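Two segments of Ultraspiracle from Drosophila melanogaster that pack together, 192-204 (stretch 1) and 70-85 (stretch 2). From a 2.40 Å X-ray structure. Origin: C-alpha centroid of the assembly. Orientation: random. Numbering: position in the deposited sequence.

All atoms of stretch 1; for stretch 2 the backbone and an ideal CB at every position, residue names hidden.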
# COMPACT_ATOMS: atom_id res chain seq x y z
N ARG A 192 10.68 -6.73 9.59
CA ARG A 192 10.47 -8.13 9.25
C ARG A 192 9.44 -8.75 10.18
O ARG A 192 9.45 -8.50 11.38
CB ARG A 192 11.77 -8.92 9.36
CG ARG A 192 11.58 -10.41 9.09
CD ARG A 192 12.76 -11.27 9.51
NE ARG A 192 12.44 -12.69 9.34
CZ ARG A 192 13.27 -13.70 9.61
NH1 ARG A 192 14.50 -13.47 10.06
NH2 ARG A 192 12.86 -14.95 9.42
N GLY A 193 8.54 -9.55 9.61
CA GLY A 193 7.52 -10.22 10.40
C GLY A 193 6.16 -9.54 10.48
O GLY A 193 5.17 -10.16 10.86
N ILE A 194 6.11 -8.26 10.14
CA ILE A 194 4.87 -7.52 10.19
C ILE A 194 3.80 -8.03 9.21
O ILE A 194 4.11 -8.36 8.07
CB ILE A 194 5.13 -6.02 9.94
CG1 ILE A 194 5.69 -5.40 11.22
CG2 ILE A 194 3.85 -5.31 9.52
CD1 ILE A 194 6.00 -3.94 11.10
N LYS A 195 2.56 -8.07 9.66
CA LYS A 195 1.45 -8.53 8.85
C LYS A 195 0.74 -7.40 8.10
O LYS A 195 0.56 -7.47 6.88
CB LYS A 195 0.43 -9.25 9.74
CG LYS A 195 0.20 -10.70 9.38
CD LYS A 195 1.48 -11.50 9.39
CE LYS A 195 1.22 -12.93 8.94
NZ LYS A 195 2.46 -13.71 8.70
N SER A 196 0.34 -6.37 8.83
CA SER A 196 -0.38 -5.25 8.24
C SER A 196 0.48 -4.08 7.73
O SER A 196 0.29 -2.95 8.15
CB SER A 196 -1.39 -4.74 9.25
OG SER A 196 -2.09 -5.83 9.82
N ARG A 197 1.39 -4.36 6.80
CA ARG A 197 2.25 -3.33 6.24
C ARG A 197 1.50 -2.17 5.60
O ARG A 197 1.82 -1.02 5.86
CB ARG A 197 3.20 -3.92 5.20
CG ARG A 197 4.28 -4.84 5.76
CD ARG A 197 5.25 -5.27 4.66
NE ARG A 197 6.05 -6.43 5.06
CZ ARG A 197 7.05 -6.40 5.95
NH1 ARG A 197 7.41 -5.27 6.54
NH2 ARG A 197 7.69 -7.53 6.25
N ALA A 198 0.51 -2.48 4.77
CA ALA A 198 -0.27 -1.44 4.09
C ALA A 198 -0.94 -0.48 5.07
O ALA A 198 -0.79 0.73 4.97
CB ALA A 198 -1.32 -2.09 3.18
N GLU A 199 -1.70 -1.04 6.00
CA GLU A 199 -2.38 -0.23 7.01
C GLU A 199 -1.40 0.67 7.76
O GLU A 199 -1.68 1.84 8.00
CB GLU A 199 -3.10 -1.14 8.01
CG GLU A 199 -3.44 -0.46 9.33
CD GLU A 199 -4.62 0.50 9.25
OE1 GLU A 199 -5.01 0.88 8.12
OE2 GLU A 199 -5.15 0.87 10.32
N ILE A 200 -0.24 0.13 8.13
CA ILE A 200 0.76 0.90 8.86
C ILE A 200 1.38 2.04 8.01
O ILE A 200 1.54 3.18 8.49
CB ILE A 200 1.86 -0.05 9.42
CG1 ILE A 200 1.21 -1.14 10.27
CG2 ILE A 200 2.83 0.71 10.28
CD1 ILE A 200 2.19 -2.14 10.84
N GLU A 201 1.70 1.73 6.76
CA GLU A 201 2.28 2.72 5.85
C GLU A 201 1.30 3.86 5.64
O GLU A 201 1.68 5.01 5.45
CB GLU A 201 2.60 2.09 4.49
CG GLU A 201 2.91 3.09 3.38
CD GLU A 201 4.22 3.88 3.58
OE1 GLU A 201 5.01 3.55 4.48
OE2 GLU A 201 4.47 4.83 2.80
N MET A 202 0.02 3.53 5.67
CA MET A 202 -1.03 4.50 5.47
C MET A 202 -1.05 5.50 6.65
O MET A 202 -1.07 6.72 6.44
CB MET A 202 -2.37 3.76 5.30
CG MET A 202 -3.30 4.39 4.28
SD MET A 202 -2.45 4.94 2.75
CE MET A 202 -2.28 6.68 3.10
N CYS A 203 -1.04 4.99 7.87
CA CYS A 203 -0.99 5.85 9.05
C CYS A 203 0.23 6.79 8.90
O CYS A 203 0.12 8.00 9.11
CB CYS A 203 -0.81 5.01 10.31
SG CYS A 203 -2.15 3.82 10.62
N ARG A 204 1.38 6.22 8.55
CA ARG A 204 2.58 7.03 8.39
C ARG A 204 2.36 8.15 7.38
O ARG A 204 2.74 9.30 7.62
CB ARG A 204 3.77 6.18 7.94
CG ARG A 204 4.96 7.00 7.46
CD ARG A 204 6.19 6.14 7.15
NE ARG A 204 6.88 5.71 8.37
CZ ARG A 204 8.05 5.08 8.39
NH1 ARG A 204 8.69 4.80 7.26
NH2 ARG A 204 8.59 4.74 9.56
N UNK A 70 -2.87 5.57 20.14
CA UNK A 70 -2.57 6.13 18.83
C UNK A 70 -3.56 5.58 17.81
O UNK A 70 -3.94 4.40 17.86
CB UNK A 70 -1.13 5.82 18.42
N UNK A 71 -4.01 6.43 16.87
CA UNK A 71 -4.97 6.04 15.83
C UNK A 71 -4.61 4.74 15.12
O UNK A 71 -3.49 4.61 14.60
CB UNK A 71 -5.09 7.16 14.79
N UNK A 72 -5.55 3.80 15.13
CA UNK A 72 -5.41 2.48 14.47
C UNK A 72 -4.47 1.45 15.09
O UNK A 72 -4.61 0.25 14.80
CB UNK A 72 -4.94 2.71 13.03
N UNK A 73 -3.54 1.90 15.93
CA UNK A 73 -2.57 1.00 16.56
C UNK A 73 -3.18 -0.26 17.16
O UNK A 73 -2.77 -1.38 16.84
CB UNK A 73 -1.82 1.75 17.66
N UNK A 74 -4.16 -0.08 18.05
CA UNK A 74 -4.81 -1.21 18.71
C UNK A 74 -5.58 -2.11 17.75
O UNK A 74 -6.07 -3.18 18.14
CB UNK A 74 -5.76 -0.69 19.79
N UNK A 75 -5.71 -1.67 16.50
CA UNK A 75 -6.43 -2.48 15.53
C UNK A 75 -5.57 -3.50 14.82
O UNK A 75 -6.04 -4.59 14.50
CB UNK A 75 -7.09 -1.57 14.49
N UNK A 76 -4.31 -3.18 14.57
CA UNK A 76 -3.48 -4.15 13.89
C UNK A 76 -3.37 -5.35 14.80
O UNK A 76 -3.59 -5.25 16.01
CB UNK A 76 -2.10 -3.58 13.54
N UNK A 77 -3.08 -6.52 14.24
CA UNK A 77 -2.97 -7.69 15.12
C UNK A 77 -1.90 -7.49 16.20
O UNK A 77 -0.88 -6.84 15.99
CB UNK A 77 -2.65 -8.94 14.30
N UNK A 78 -2.17 -8.05 17.38
CA UNK A 78 -1.28 -7.96 18.53
C UNK A 78 0.18 -8.24 18.17
O UNK A 78 1.08 -7.52 18.58
CB UNK A 78 -1.74 -8.94 19.61
N UNK A 79 0.40 -9.28 17.39
CA UNK A 79 1.76 -9.62 17.01
C UNK A 79 2.43 -8.45 16.31
O UNK A 79 3.62 -8.23 16.48
CB UNK A 79 1.77 -10.86 16.11
N UNK A 80 1.67 -7.69 15.54
CA UNK A 80 2.24 -6.54 14.85
C UNK A 80 2.57 -5.45 15.86
O UNK A 80 3.62 -4.82 15.78
CB UNK A 80 1.28 -6.01 13.78
N UNK A 81 1.65 -5.23 16.81
CA UNK A 81 1.81 -4.19 17.82
C UNK A 81 3.10 -4.38 18.61
O UNK A 81 3.80 -3.42 18.93
CB UNK A 81 0.61 -4.18 18.77
N UNK A 82 3.40 -5.64 18.91
CA UNK A 82 4.59 -5.98 19.66
C UNK A 82 5.84 -5.65 18.87
O UNK A 82 6.79 -5.11 19.41
CB UNK A 82 4.58 -7.46 20.04
N UNK A 83 5.82 -5.97 17.57
CA UNK A 83 6.97 -5.72 16.71
C UNK A 83 7.25 -4.22 16.54
O UNK A 83 8.40 -3.79 16.56
CB UNK A 83 6.74 -6.37 15.34
N UNK A 84 6.18 -3.44 16.40
CA UNK A 84 6.32 -2.00 16.23
C UNK A 84 6.97 -1.37 17.44
O UNK A 84 7.85 -0.52 17.31
CB UNK A 84 4.96 -1.35 15.97
N UNK A 85 6.53 -1.78 18.63
CA UNK A 85 7.09 -1.24 19.86
C UNK A 85 8.55 -1.65 20.04
O UNK A 85 9.38 -0.85 20.48
CB UNK A 85 6.26 -1.70 21.06

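Positions 70 and 71 lead into the contact, and an ideal CB at either finds nothing of stretch 1 within 5.5 Å, so many side chains would do. They are Met 70 and Pro 71; the phi of -48° at 71 is one that proline accepts readily.

Position 72 is more telling. Its phi is positive, 72°, which favors glycine or asparagine, yet its CB points toward stretch 1 and lies close to the carboxylate of Glu 199 and the sulfur of Cys 203. A polar or basic side chain would answer that charge. The residue is His 72, whose ND1 lies 2.8 Å from Glu 199 OE2.

Positions 73 and 74 face away or lie out of reach, leaving the choice open; they are Phe 73 and Ala 74. At 75 the CB points toward stretch 1 but stays 5.2 Å from Glu 199 OE2, so a polar chain is plausible. Gln 75 is polar, but its end leads away and makes no contact.

Position 76 points toward Ser 196, Ile 200 and the aliphatic part of Glu 199, inviting a compact apolar group such as valine, isoleucine or alanine. Val 76 fits: its CG1 lies 4.1 Å from Glu 199 CG.

Position 77 precedes a helix, and its CB points toward stretch 1, 5.5 Å from Ser 196 OG. Serine, aspartate or threonine would suit, as would proline, which phi -58° favors. Pro 77 places CD 3.3 Å from Ser 196 OG. Position 78 is out of reach and open to many residues: Leu 78. At 79 the CB points toward stretch 1 without contact; a small polar or acidic residue suits a helix's first turn, and Asp 79 stays 6.3 Å off.

At position 80 the CB points sideways, but nearby are the backbone N atoms of Lys 195 and Ser 196 and the Ser 196 hydroxyl. Such donors call for a short side chain with two acceptor oxygens, best an aspartate. Asp 80 OD1 accepts from Lys 195 N at 2.6 Å, and OD2 from Ser 196 N at 2.8 Å and Ser 196 OG at 3.2 Å. The carboxylate thus holds the loop just before the helix of stretch 1.

At 81, facing away, and at 82 and 85, out of reach, stretch 1 sets no demand and many residues would do: Gln 81, Val 82 and Leu 85.

Position 83 points toward Ile 194, with Arg 192 O beyond, inviting an aliphatic chain. Ile 83 sets CG2 3.9 Å from Ile 194 CG1, and its CD1 packs 3.8 Å from Gly 193 C.

Position 84 points sideways, so a longer apolar chain is needed to reach the isoleucines. Leu 84 puts CD2 3.8 Å from Ile 194 CD1 and CD1 3.9 Å from Ile 200 CD1.

Stretch 2, residues 70-85: MPHFAQVPLDDQVILL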
# COMPACT_ATOMS: atom_id res chain seq x y z
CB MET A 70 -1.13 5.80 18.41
CG MET A 70 -0.09 6.71 19.05
SD MET A 70 -0.07 8.46 18.43
CE MET A 70 1.00 8.31 17.02
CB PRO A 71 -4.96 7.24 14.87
CG PRO A 71 -4.67 8.40 15.78
CD PRO A 71 -3.58 7.83 16.70
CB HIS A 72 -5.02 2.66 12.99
CG HIS A 72 -6.08 3.33 12.18
ND1 HIS A 72 -7.03 2.63 11.47
CD2 HIS A 72 -6.38 4.65 12.02
CE1 HIS A 72 -7.87 3.48 10.91
NE2 HIS A 72 -7.50 4.71 11.23
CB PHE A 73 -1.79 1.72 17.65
CG PHE A 73 -0.62 0.93 18.19
CD1 PHE A 73 0.54 0.78 17.44
CD2 PHE A 73 -0.69 0.32 19.43
CE1 PHE A 73 1.61 0.04 17.92
CE2 PHE A 73 0.39 -0.43 19.92
CZ PHE A 73 1.53 -0.56 19.16
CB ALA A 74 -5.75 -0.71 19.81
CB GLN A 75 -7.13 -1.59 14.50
CG GLN A 75 -8.53 -1.24 14.92
CD GLN A 75 -8.57 -0.60 16.29
OE1 GLN A 75 -8.07 0.52 16.49
NE2 GLN A 75 -9.14 -1.31 17.26
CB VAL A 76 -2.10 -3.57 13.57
CG1 VAL A 76 -2.26 -2.24 12.88
CG2 VAL A 76 -1.27 -3.44 14.83
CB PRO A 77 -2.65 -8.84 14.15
CG PRO A 77 -2.06 -8.14 12.93
CD PRO A 77 -2.86 -6.88 12.82
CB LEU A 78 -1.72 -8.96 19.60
CG LEU A 78 -2.10 -8.37 20.95
CD1 LEU A 78 -2.56 -9.49 21.90
CD2 LEU A 78 -0.90 -7.62 21.53
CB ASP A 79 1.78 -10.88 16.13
CG ASP A 79 1.34 -12.14 16.90
OD1 ASP A 79 1.17 -12.06 18.14
OD2 ASP A 79 1.17 -13.21 16.27
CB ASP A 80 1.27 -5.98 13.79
CG ASP A 80 1.34 -6.72 12.46
OD1 ASP A 80 2.34 -7.43 12.22
OD2 ASP A 80 0.39 -6.57 11.65
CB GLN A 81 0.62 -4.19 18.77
CG GLN A 81 -0.70 -3.81 18.12
CD GLN A 81 -1.84 -3.86 19.11
OE1 GLN A 81 -1.70 -3.43 20.26
NE2 GLN A 81 -2.98 -4.39 18.68
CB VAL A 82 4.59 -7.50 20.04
CG1 VAL A 82 5.97 -7.94 20.50
CG2 VAL A 82 3.56 -7.75 21.13
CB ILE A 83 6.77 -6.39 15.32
CG1 ILE A 83 6.81 -7.91 15.48
CG2 ILE A 83 7.88 -5.97 14.35
CD1 ILE A 83 6.58 -8.66 14.17
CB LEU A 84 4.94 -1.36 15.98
CG LEU A 84 4.28 -1.76 14.66
CD1 LEU A 84 2.83 -1.30 14.62
CD2 LEU A 84 5.06 -1.15 13.52
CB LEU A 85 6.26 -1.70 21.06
CG LEU A 85 4.88 -1.04 21.19
CD1 LEU A 85 4.07 -1.73 22.28
CD2 LEU A 85 5.06 0.42 21.52
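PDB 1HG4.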